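Long-range contacts in tellurite resistance protein of COG3793 (Nostoc punctiforme, PDB 2OU3), which is of unproven molecular function but belongs to the TerB tellurite-resistance family and binds zinc ions and 1H-indole-3-carbaldehyde: residues Glu27-Tyr32 with Trp61-Trp66; Lys34-Cys39 with Arg95-Ser100. All coordinates share one frame; numbering follows the deposited sequence.

Interaction 1: residues Glu27-Tyr32 with Trp61-Trp66. With I3A (1H-indole-3-carbaldehyde), chain E.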
ATOM      1  N   GLU A  27     -19.634  -6.026   0.582  1.00 12.97           N
ATOM      2  CA  GLU A  27     -20.319  -6.340  -0.663  0.70 13.95           C
ATOM      3  C   GLU A  27     -19.645  -5.654  -1.870  1.00 13.33           C
ATOM      4  O   GLU A  27     -19.417  -6.254  -2.900  1.00 13.92           O
ATOM      5  CB  GLU A  27     -21.777  -5.927  -0.533  0.70 14.85           C
ATOM      6  CG  GLU A  27     -22.586  -6.858   0.400  0.70 17.12           C
ATOM      7  CD  GLU A  27     -22.305  -6.674   1.908  0.70 23.86           C
ATOM      8  OE1 GLU A  27     -21.938  -5.558   2.325  0.70 11.35           O
ATOM      9  OE2 GLU A  27     -22.485  -7.658   2.675  0.70 20.07           O
ATOM     10  N   ASP A  28     -19.354  -4.363  -1.722  1.00 11.68           N
ATOM     11  CA  ASP A  28     -18.664  -3.608  -2.762  1.00 11.76           C
ATOM     12  C   ASP A  28     -17.239  -4.089  -3.013  1.00 13.58           C
ATOM     13  O   ASP A  28     -16.816  -4.174  -4.166  1.00 13.90           O
ATOM     14  CB  ASP A  28     -18.664  -2.103  -2.483  1.00 11.26           C
ATOM     15  CG  ASP A  28     -19.938  -1.391  -2.983  1.00 11.80           C
ATOM     16  OD1 ASP A  28     -20.755  -2.019  -3.715  1.00 16.27           O
ATOM     17  OD2 ASP A  28     -20.092  -0.172  -2.671  1.00 13.87           O
ATOM     18  N   SER A  29     -16.497  -4.420  -1.951  1.00 13.51           N
ATOM     19  CA  SER A  29     -15.163  -4.983  -2.137  1.00 11.64           C
ATOM     20  C   SER A  29     -15.254  -6.266  -2.940  1.00 12.96           C
ATOM     21  O   SER A  29     -14.457  -6.498  -3.862  1.00 13.41           O
ATOM     22  CB  SER A  29     -14.447  -5.235  -0.786  1.00 13.44           C
ATOM     23  OG  SER A  29     -14.117  -4.006  -0.127  1.00 15.42           O
ATOM     24  N   SER A  30     -16.238  -7.095  -2.604  1.00 13.31           N
ATOM     25  CA  SER A  30     -16.477  -8.356  -3.307  1.00 14.19           C
ATOM     26  C   SER A  30     -16.776  -8.166  -4.803  1.00 13.38           C
ATOM     27  O   SER A  30     -16.121  -8.757  -5.658  1.00 12.64           O
ATOM     28  CB  SER A  30     -17.654  -9.101  -2.636  1.00 14.49           C
ATOM     29  OG  SER A  30     -17.926 -10.340  -3.274  1.00 14.74           O
ATOM     30  N   ILE A  31     -17.747  -7.311  -5.098  1.00 14.01           N
ATOM     31  CA  ILE A  31     -18.145  -7.014  -6.474  1.00 12.82           C
ATOM     32  C   ILE A  31     -16.971  -6.402  -7.261  1.00 14.01           C
ATOM     33  O   ILE A  31     -16.673  -6.823  -8.393  1.00 14.68           O
ATOM     34  CB  ILE A  31     -19.406  -6.106  -6.512  1.00 13.52           C
ATOM     35  CG1 ILE A  31     -20.626  -6.840  -5.948  1.00 13.90           C
ATOM     36  CG2 ILE A  31     -19.732  -5.678  -7.937  1.00  7.98           C
ATOM     37  CD1 ILE A  31     -21.773  -5.914  -5.552  1.00 13.88           C
ATOM     38  N   TYR A  32     -16.262  -5.463  -6.633  1.00 15.01           N
ATOM     39  CA  TYR A  32     -15.088  -4.853  -7.249  1.00 13.71           C
ATOM     40  C   TYR A  32     -14.047  -5.908  -7.624  1.00 12.91           C
ATOM     41  O   TYR A  32     -13.568  -5.939  -8.772  1.00 11.52           O
ATOM     42  CB  TYR A  32     -14.471  -3.839  -6.305  1.00 12.69           C
ATOM     43  CG  TYR A  32     -13.134  -3.260  -6.758  1.00 13.67           C
ATOM     44  CD1 TYR A  32     -13.082  -2.194  -7.640  1.00 11.98           C
ATOM     45  CD2 TYR A  32     -11.930  -3.782  -6.290  1.00 17.08           C
ATOM     46  CE1 TYR A  32     -11.868  -1.662  -8.055  1.00 14.62           C
ATOM     47  CE2 TYR A  32     -10.723  -3.262  -6.695  1.00 16.44           C
ATOM     48  CZ  TYR A  32     -10.683  -2.194  -7.553  1.00 17.02           C
ATOM     49  OH  TYR A  32      -9.460  -1.680  -7.923  1.00 14.44           O
ATOM     50  N   TRP A  61      -7.078  -5.086   2.657  1.00 16.01           N
ATOM     51  CA  TRP A  61      -8.001  -3.988   3.027  1.00 16.85           C
ATOM     52  C   TRP A  61      -8.777  -4.287   4.303  1.00 18.00           C
ATOM     53  O   TRP A  61      -9.531  -3.445   4.792  1.00 18.43           O
ATOM     54  CB  TRP A  61      -9.036  -3.668   1.957  1.00 17.36           C
ATOM     55  CG  TRP A  61      -8.483  -3.658   0.573  1.00 15.77           C
ATOM     56  CD1 TRP A  61      -7.222  -3.319   0.211  1.00 16.91           C
ATOM     57  CD2 TRP A  61      -9.167  -4.023  -0.629  1.00 12.24           C
ATOM     58  NE1 TRP A  61      -7.071  -3.455  -1.148  1.00 14.81           N
ATOM     59  CE2 TRP A  61      -8.258  -3.870  -1.687  1.00 15.75           C
ATOM     60  CE3 TRP A  61     -10.476  -4.446  -0.920  1.00 15.14           C
ATOM     61  CZ2 TRP A  61      -8.599  -4.154  -3.011  1.00 14.57           C
ATOM     62  CZ3 TRP A  61     -10.806  -4.723  -2.217  1.00 15.62           C
ATOM     63  CH2 TRP A  61      -9.871  -4.581  -3.253  1.00 16.83           C
ATOM     64  N   GLY A  62      -8.637  -5.484   4.819  1.00 15.04           N
ATOM     65  CA  GLY A  62      -9.329  -5.884   6.058  1.00 17.04           C
ATOM     66  C   GLY A  62     -10.783  -6.287   5.874  1.00 16.85           C
ATOM     67  O   GLY A  62     -11.577  -6.289   6.838  1.00 16.18           O
ATOM     68  N   VAL A  63     -11.140  -6.655   4.641  1.00 16.09           N
ATOM     69  CA  VAL A  63     -12.479  -7.219   4.341  1.00 13.53           C
ATOM     70  C   VAL A  63     -12.833  -8.403   5.255  1.00 16.90           C
ATOM     71  O   VAL A  63     -11.952  -9.099   5.773  1.00 14.93           O
ATOM     72  CB  VAL A  63     -12.648  -7.653   2.869  1.00 15.18           C
ATOM     73  CG1 VAL A  63     -12.494  -6.473   1.962  1.00 16.01           C
ATOM     74  CG2 VAL A  63     -11.700  -8.838   2.469  1.00 12.96           C
ATOM     75  N   ALA A  64     -14.132  -8.586   5.494  1.00 15.49           N
ATOM     76  CA  ALA A  64     -14.633  -9.759   6.198  1.00 14.64           C
ATOM     77  C   ALA A  64     -14.133 -11.014   5.521  1.00 15.99           C
ATOM     78  O   ALA A  64     -13.954 -11.017   4.300  1.00 13.63           O
ATOM     79  CB  ALA A  64     -16.200  -9.751   6.247  1.00 14.93           C
ATOM     80  N   ASP A  65     -13.890 -12.077   6.311  1.00 15.73           N
ATOM     81  CA  ASP A  65     -13.405 -13.363   5.793  1.00 15.91           C
ATOM     82  C   ASP A  65     -14.263 -13.955   4.689  1.00 15.28           C
ATOM     83  O   ASP A  65     -13.747 -14.588   3.762  1.00 15.44           O
ATOM     84  CB  ASP A  65     -13.332 -14.413   6.901  1.00 17.16           C
ATOM     85  CG  ASP A  65     -12.147 -14.193   7.843  1.00 22.82           C
ATOM     86  OD1 ASP A  65     -11.329 -13.268   7.628  1.00 24.75           O
ATOM     87  OD2 ASP A  65     -12.058 -14.969   8.801  1.00 26.87           O
ATOM     88  N   TRP A  66     -15.581 -13.810   4.811  1.00 13.97           N
ATOM     89  CA  TRP A  66     -16.449 -14.312   3.759  1.00 13.69           C
ATOM     90  C   TRP A  66     -16.031 -13.835   2.363  1.00 11.92           C
ATOM     91  O   TRP A  66     -16.204 -14.564   1.387  1.00 13.28           O
ATOM     92  CB  TRP A  66     -17.942 -14.008   4.005  1.00 14.12           C
ATOM     93  CG  TRP A  66     -18.442 -12.598   3.693  1.00 11.46           C
ATOM     94  CD1 TRP A  66     -18.723 -11.611   4.607  1.00 13.67           C
ATOM     95  CD2 TRP A  66     -18.821 -12.068   2.409  1.00 13.13           C
ATOM     96  NE1 TRP A  66     -19.203 -10.504   3.964  1.00 14.19           N
ATOM     97  CE2 TRP A  66     -19.278 -10.752   2.619  1.00 13.34           C
ATOM     98  CE3 TRP A  66     -18.797 -12.571   1.104  1.00 16.10           C
ATOM     99  CZ2 TRP A  66     -19.693  -9.936   1.582  1.00 13.98           C
ATOM    100  CZ3 TRP A  66     -19.224 -11.764   0.065  1.00 13.29           C
ATOM    101  CH2 TRP A  66     -19.662 -10.459   0.309  1.00 17.37           C
TER
HETATM  102  O   I3A E 163     -13.329  -2.202  -2.131  1.00 14.37           O
HETATM  103  C3' I3A E 163     -12.328  -1.800  -2.721  1.00 13.87           C
HETATM  104  C3  I3A E 163     -12.530  -0.871  -3.859  1.00  7.99           C
HETATM  105  C2  I3A E 163     -11.510  -0.294  -4.566  1.00  8.30           C
HETATM  106  N   I3A E 163     -12.076   0.519  -5.521  1.00 11.03           N
HETATM  107  C8  I3A E 163     -13.423   0.489  -5.460  1.00 11.37           C
HETATM  108  C9  I3A E 163     -13.825  -0.413  -4.372  1.00 10.31           C
HETATM  109  C4  I3A E 163     -15.178  -0.608  -4.053  1.00 11.96           C
HETATM  110  C5  I3A E 163     -16.127   0.034  -4.812  1.00 11.86           C
HETATM  111  C6  I3A E 163     -15.769   0.906  -5.853  1.00 12.27           C
HETATM  112  C7  I3A E 163     -14.434   1.123  -6.156  1.00 11.93           C
HETATM  113  O   HOH W   1     -20.846  -7.991   5.014  1.00 20.05           O
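Tyr32 and Trp61 pack tightly around the bound indole carbaldehyde, their rings meeting obliquely with planes 59° apart and Tyr32 CD2 3.8 Å from Trp61 CH2. The phenol lies face-on to the ligand, whose C2 sits 3.5 Å above the centre of the Tyr32 ring. Trp61 offers a face to the aldehyde, with CZ3 3.3 Å from ligand C3'. Broad, flat side chains suit a planar guest. Ser29, small enough to stand beside them, has OG anti to its carbonyl carbon (chi1 -68°), which turns the hydroxyl to donate to the aldehyde oxygen at 2.8 Å; its CB rests against Val63 CG1 at 3.6 Å. The all-helical TerB fold here sets the first turns of helix 26-41 against the link between helices 48-60 and 65-73. Gly62, with positive phi, turns the chain out of helix 48-60, and Val63 then comes against Ser29. Toward solvent the packing thins. Exposed Trp66 touches Ser30 CB through CH2 at 3.8 Å. In the Glu27 conformer described here, one of two, OE2 lies near Trp66 CZ2, and a water can bridge the polar ends, donating to Glu27 OE2 at 2.9 Å and accepting from Trp66 NE1 at 3.2 Å.

Interaction 2: residues Lys34-Cys39 with Arg95-Ser100. With I3A (1H-indole-3-carbaldehyde), chain E.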
ATOM      1  N   LYS A  34     -14.467  -9.195  -7.940  1.00 13.93           N
ATOM      2  CA  LYS A  34     -15.013 -10.056  -8.983  1.00 13.99           C
ATOM      3  C   LYS A  34     -14.847  -9.414 -10.356  1.00 15.09           C
ATOM      4  O   LYS A  34     -14.544 -10.081 -11.325  1.00 14.43           O
ATOM      5  CB  LYS A  34     -16.494 -10.415  -8.722  1.00 15.31           C
ATOM      6  CG  LYS A  34     -16.634 -11.439  -7.576  1.00 12.76           C
ATOM      7  CD  LYS A  34     -18.048 -11.666  -7.081  1.00 14.01           C
ATOM      8  CE  LYS A  34     -18.081 -12.806  -6.043  1.00 16.23           C
ATOM      9  NZ  LYS A  34     -19.455 -13.134  -5.557  1.00 14.68           N
ATOM     10  N   SER A  35     -15.042  -8.102 -10.429  1.00 13.14           N
ATOM     11  CA  SER A  35     -14.869  -7.379 -11.682  1.00 14.02           C
ATOM     12  C   SER A  35     -13.410  -7.459 -12.143  1.00 13.89           C
ATOM     13  O   SER A  35     -13.100  -7.675 -13.316  1.00 14.98           O
ATOM     14  CB  SER A  35     -15.260  -5.922 -11.479  1.00 13.19           C
ATOM     15  OG  SER A  35     -16.599  -5.856 -11.094  1.00 10.57           O
ATOM     16  N   VAL A  36     -12.515  -7.266 -11.189  1.00 12.53           N
ATOM     17  CA  VAL A  36     -11.084  -7.259 -11.449  1.00 13.94           C
ATOM     18  C   VAL A  36     -10.667  -8.619 -11.967  1.00 14.67           C
ATOM     19  O   VAL A  36      -9.945  -8.704 -12.971  1.00 15.91           O
ATOM     20  CB  VAL A  36     -10.281  -6.894 -10.174  1.00 12.51           C
ATOM     21  CG1 VAL A  36      -8.781  -7.289 -10.327  1.00 13.96           C
ATOM     22  CG2 VAL A  36     -10.435  -5.393  -9.839  1.00 14.30           C
ATOM     23  N   LEU A  37     -11.119  -9.687 -11.297  1.00 15.33           N
ATOM     24  CA  LEU A  37     -10.791 -11.038 -11.725  1.00 13.63           C
ATOM     25  C   LEU A  37     -11.368 -11.352 -13.095  1.00 14.27           C
ATOM     26  O   LEU A  37     -10.684 -11.963 -13.932  1.00 16.78           O
ATOM     27  CB  LEU A  37     -11.291 -12.079 -10.722  1.00 11.88           C
ATOM     28  CG  LEU A  37     -10.635 -12.056  -9.352  1.00 15.96           C
ATOM     29  CD1 LEU A  37     -11.373 -12.999  -8.423  1.00 10.50           C
ATOM     30  CD2 LEU A  37      -9.145 -12.417  -9.501  1.00 19.01           C
ATOM     31  N   THR A  38     -12.615 -10.938 -13.337  1.00 14.15           N
ATOM     32  CA  THR A  38     -13.209 -11.102 -14.656  1.00 15.52           C
ATOM     33  C   THR A  38     -12.357 -10.405 -15.724  1.00 19.36           C
ATOM     34  O   THR A  38     -12.116 -10.954 -16.792  1.00 19.29           O
ATOM     35  CB  THR A  38     -14.620 -10.517 -14.719  1.00 17.79           C
ATOM     36  OG1 THR A  38     -15.383 -11.070 -13.661  1.00 14.07           O
ATOM     37  CG2 THR A  38     -15.290 -10.831 -16.040  1.00 18.63           C
ATOM     38  N   CYS A  39     -11.934  -9.191 -15.414  1.00 18.98           N
ATOM     39  CA  CYS A  39     -11.137  -8.373 -16.306  0.70 21.12           C
ATOM     40  C   CYS A  39      -9.774  -9.018 -16.604  1.00 21.97           C
ATOM     41  O   CYS A  39      -9.383  -9.123 -17.753  1.00 25.93           O
ATOM     42  CB  CYS A  39     -10.966  -6.977 -15.679  0.70 21.34           C
ATOM     43  SG  CYS A  39     -10.632  -5.595 -16.776  0.70 23.29           S
ATOM     44  N   ARG A  95     -11.937   2.610 -14.441  1.00 11.69           N
ATOM     45  CA  ARG A  95     -10.488   2.775 -14.618  1.00 12.50           C
ATOM     46  C   ARG A  95      -9.715   2.085 -13.493  1.00 12.74           C
ATOM     47  O   ARG A  95      -8.656   1.514 -13.698  1.00 13.72           O
ATOM     48  CB  ARG A  95     -10.100   4.236 -14.673  1.00 12.79           C
ATOM     49  CG  ARG A  95     -10.705   4.981 -15.863  1.00 11.66           C
ATOM     50  CD  ARG A  95     -10.255   6.426 -15.841  1.00 15.37           C
ATOM     51  NE  ARG A  95     -10.932   7.215 -16.853  1.00 16.46           N
ATOM     52  CZ  ARG A  95     -10.568   8.443 -17.202  1.00 16.38           C
ATOM     53  NH1 ARG A  95      -9.541   9.053 -16.628  1.00 14.32           N
ATOM     54  NH2 ARG A  95     -11.230   9.054 -18.138  1.00 16.09           N
ATOM     55  N   ASP A  96     -10.286   2.160 -12.305  1.00 13.88           N
ATOM     56  CA  ASP A  96      -9.750   1.562 -11.102  1.00 13.51           C
ATOM     57  C   ASP A  96      -9.699   0.029 -11.289  1.00 12.37           C
ATOM     58  O   ASP A  96      -8.688  -0.611 -11.042  1.00 12.04           O
ATOM     59  CB  ASP A  96     -10.674   2.032  -9.976  1.00 13.17           C
ATOM     60  CG  ASP A  96     -10.283   1.547  -8.580  1.00 15.19           C
ATOM     61  OD1 ASP A  96      -9.307   0.774  -8.402  1.00 13.57           O
ATOM     62  OD2 ASP A  96     -10.997   2.027  -7.646  1.00 12.99           O
ATOM     63  N   ILE A  97     -10.799  -0.548 -11.761  1.00 13.46           N
ATOM     64  CA  ILE A  97     -10.864  -1.965 -12.005  1.00 12.55           C
ATOM     65  C   ILE A  97      -9.742  -2.360 -13.003  1.00 12.83           C
ATOM     66  O   ILE A  97      -9.044  -3.356 -12.810  1.00 13.73           O
ATOM     67  CB  ILE A  97     -12.266  -2.372 -12.621  1.00 13.55           C
ATOM     68  CG1 ILE A  97     -13.401  -2.304 -11.569  1.00 10.22           C
ATOM     69  CG2 ILE A  97     -12.197  -3.771 -13.279  1.00 13.06           C
ATOM     70  CD1 ILE A  97     -14.838  -2.146 -12.176  1.00 11.55           C
ATOM     71  N   LEU A  98      -9.624  -1.595 -14.082  1.00 14.65           N
ATOM     72  CA  LEU A  98      -8.654  -1.919 -15.167  1.00 14.01           C
ATOM     73  C   LEU A  98      -7.237  -1.927 -14.651  1.00 13.86           C
ATOM     74  O   LEU A  98      -6.467  -2.835 -14.945  1.00 15.51           O
ATOM     75  CB  LEU A  98      -8.789  -0.925 -16.313  1.00 12.32           C
ATOM     76  CG  LEU A  98      -8.201  -1.469 -17.623  1.00 16.77           C
ATOM     77  CD1 LEU A  98      -9.267  -2.460 -18.117  1.00 15.02           C
ATOM     78  CD2 LEU A  98      -7.933  -0.427 -18.687  1.00 17.10           C
ATOM     79  N   LEU A  99      -6.887  -0.902 -13.864  1.00 13.22           N
ATOM     80  CA  LEU A  99      -5.572  -0.781 -13.295  1.00 12.46           C
ATOM     81  C   LEU A  99      -5.239  -1.939 -12.376  1.00 13.12           C
ATOM     82  O   LEU A  99      -4.167  -2.501 -12.455  1.00 15.20           O
ATOM     83  CB  LEU A  99      -5.394   0.574 -12.575  1.00 14.93           C
ATOM     84  CG  LEU A  99      -4.005   0.772 -11.935  1.00 15.22           C
ATOM     85  CD1 LEU A  99      -2.875   0.724 -12.967  1.00 16.19           C
ATOM     86  CD2 LEU A  99      -3.948   2.070 -11.095  1.00 16.80           C
ATOM     87  N   SER A 100      -6.156  -2.314 -11.508  1.00 12.60           N
ATOM     88  CA  SER A 100      -5.946  -3.503 -10.670  1.00 13.12           C
ATOM     89  C   SER A 100      -5.803  -4.761 -11.525  1.00 13.38           C
ATOM     90  O   SER A 100      -4.965  -5.602 -11.250  1.00 14.39           O
ATOM     91  CB  SER A 100      -7.106  -3.668  -9.680  1.00 14.30           C
ATOM     92  OG  SER A 100      -7.065  -2.634  -8.696  1.00 12.93           O
TER
HETATM   93  O   I3A E 163     -13.329  -2.202  -2.131  1.00 14.37           O
HETATM   94  C3' I3A E 163     -12.328  -1.800  -2.721  1.00 13.87           C
HETATM   95  C3  I3A E 163     -12.530  -0.871  -3.859  1.00  7.99           C
HETATM   96  C2  I3A E 163     -11.510  -0.294  -4.566  1.00  8.30           C
HETATM   97  N   I3A E 163     -12.076   0.519  -5.521  1.00 11.03           N
HETATM   98  C8  I3A E 163     -13.423   0.489  -5.460  1.00 11.37           C
HETATM   99  C9  I3A E 163     -13.825  -0.413  -4.372  1.00 10.31           C
HETATM  100  C4  I3A E 163     -15.178  -0.608  -4.053  1.00 11.96           C
HETATM  101  C5  I3A E 163     -16.127   0.034  -4.812  1.00 11.86           C
HETATM  102  C6  I3A E 163     -15.769   0.906  -5.853  1.00 12.27           C
HETATM  103  C7  I3A E 163     -14.434   1.123  -6.156  1.00 11.93           C
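Val36 and Ile97 mark the closest backbone approach of two helices, their CA atoms 5.3 Å apart where the short axes cross at -55°. Both branches of Val36 reach Ser100 CB, CG2 the nearer at 3.8 Å, and CG2 also touches the backbone O of Ile97. Ile97 lies against one face of the other helix: CD1 meets Ser35 CB at 3.9 Å, while CG2, anti to the backbone N, is near the Ser35 carbonyl and Cys39 CB. Farther along, Cys39 SG touches Leu98 CD1 at 3.7 Å. Small Ser35 and Ser100 let the helices come close, and beta-branched Val36 and Ile97 pack between them. Outside this shell, Ser35 OG bonds back to Ile31 O, and Ser100 OG to the Tyr32 hydroxyl. Leu98 also packs against helices 113-126 and 130-154, so the pair sits inside the all-helical TerB fold. Beside Ile97, Asp96 extends its carboxylate to the ligand: CG is anti to the backbone N (chi1 -179°), and OD2 accepts the indole N-H at 2.8 Å in a nearly straight bond of 165°. No hydrogen bond crosses the helix pair, so its packing rests on shape, while the Asp96 acceptor probably selects for a donor such as the indole N-H.

In the fold
Helix 26-41 carries both contacts: its first turns serve interaction 1 and its later turns interaction 2, and the centres of the two contacts are about 14 Å apart. They meet at Tyr32, whose OH lies 2.5 Å from Asp96 OD1 and 2.7 Å from Ser100 OG, both probable hydrogen bonds, while its CE1 packs 3.9 Å from Ile97 CG1. The same ligand joins them, its aldehyde held from interaction 1 and its indole nitrogen from interaction 2. Tyr32 thus probably helps to orient the carboxylate that binds it. Tyr161 and Tyr155 of the second subunit bond Asp28 and Asp96, consistent with a pocket completed by dimerisation. A bound zinc ion lies apart, about 12 Å from the Val36 side chain.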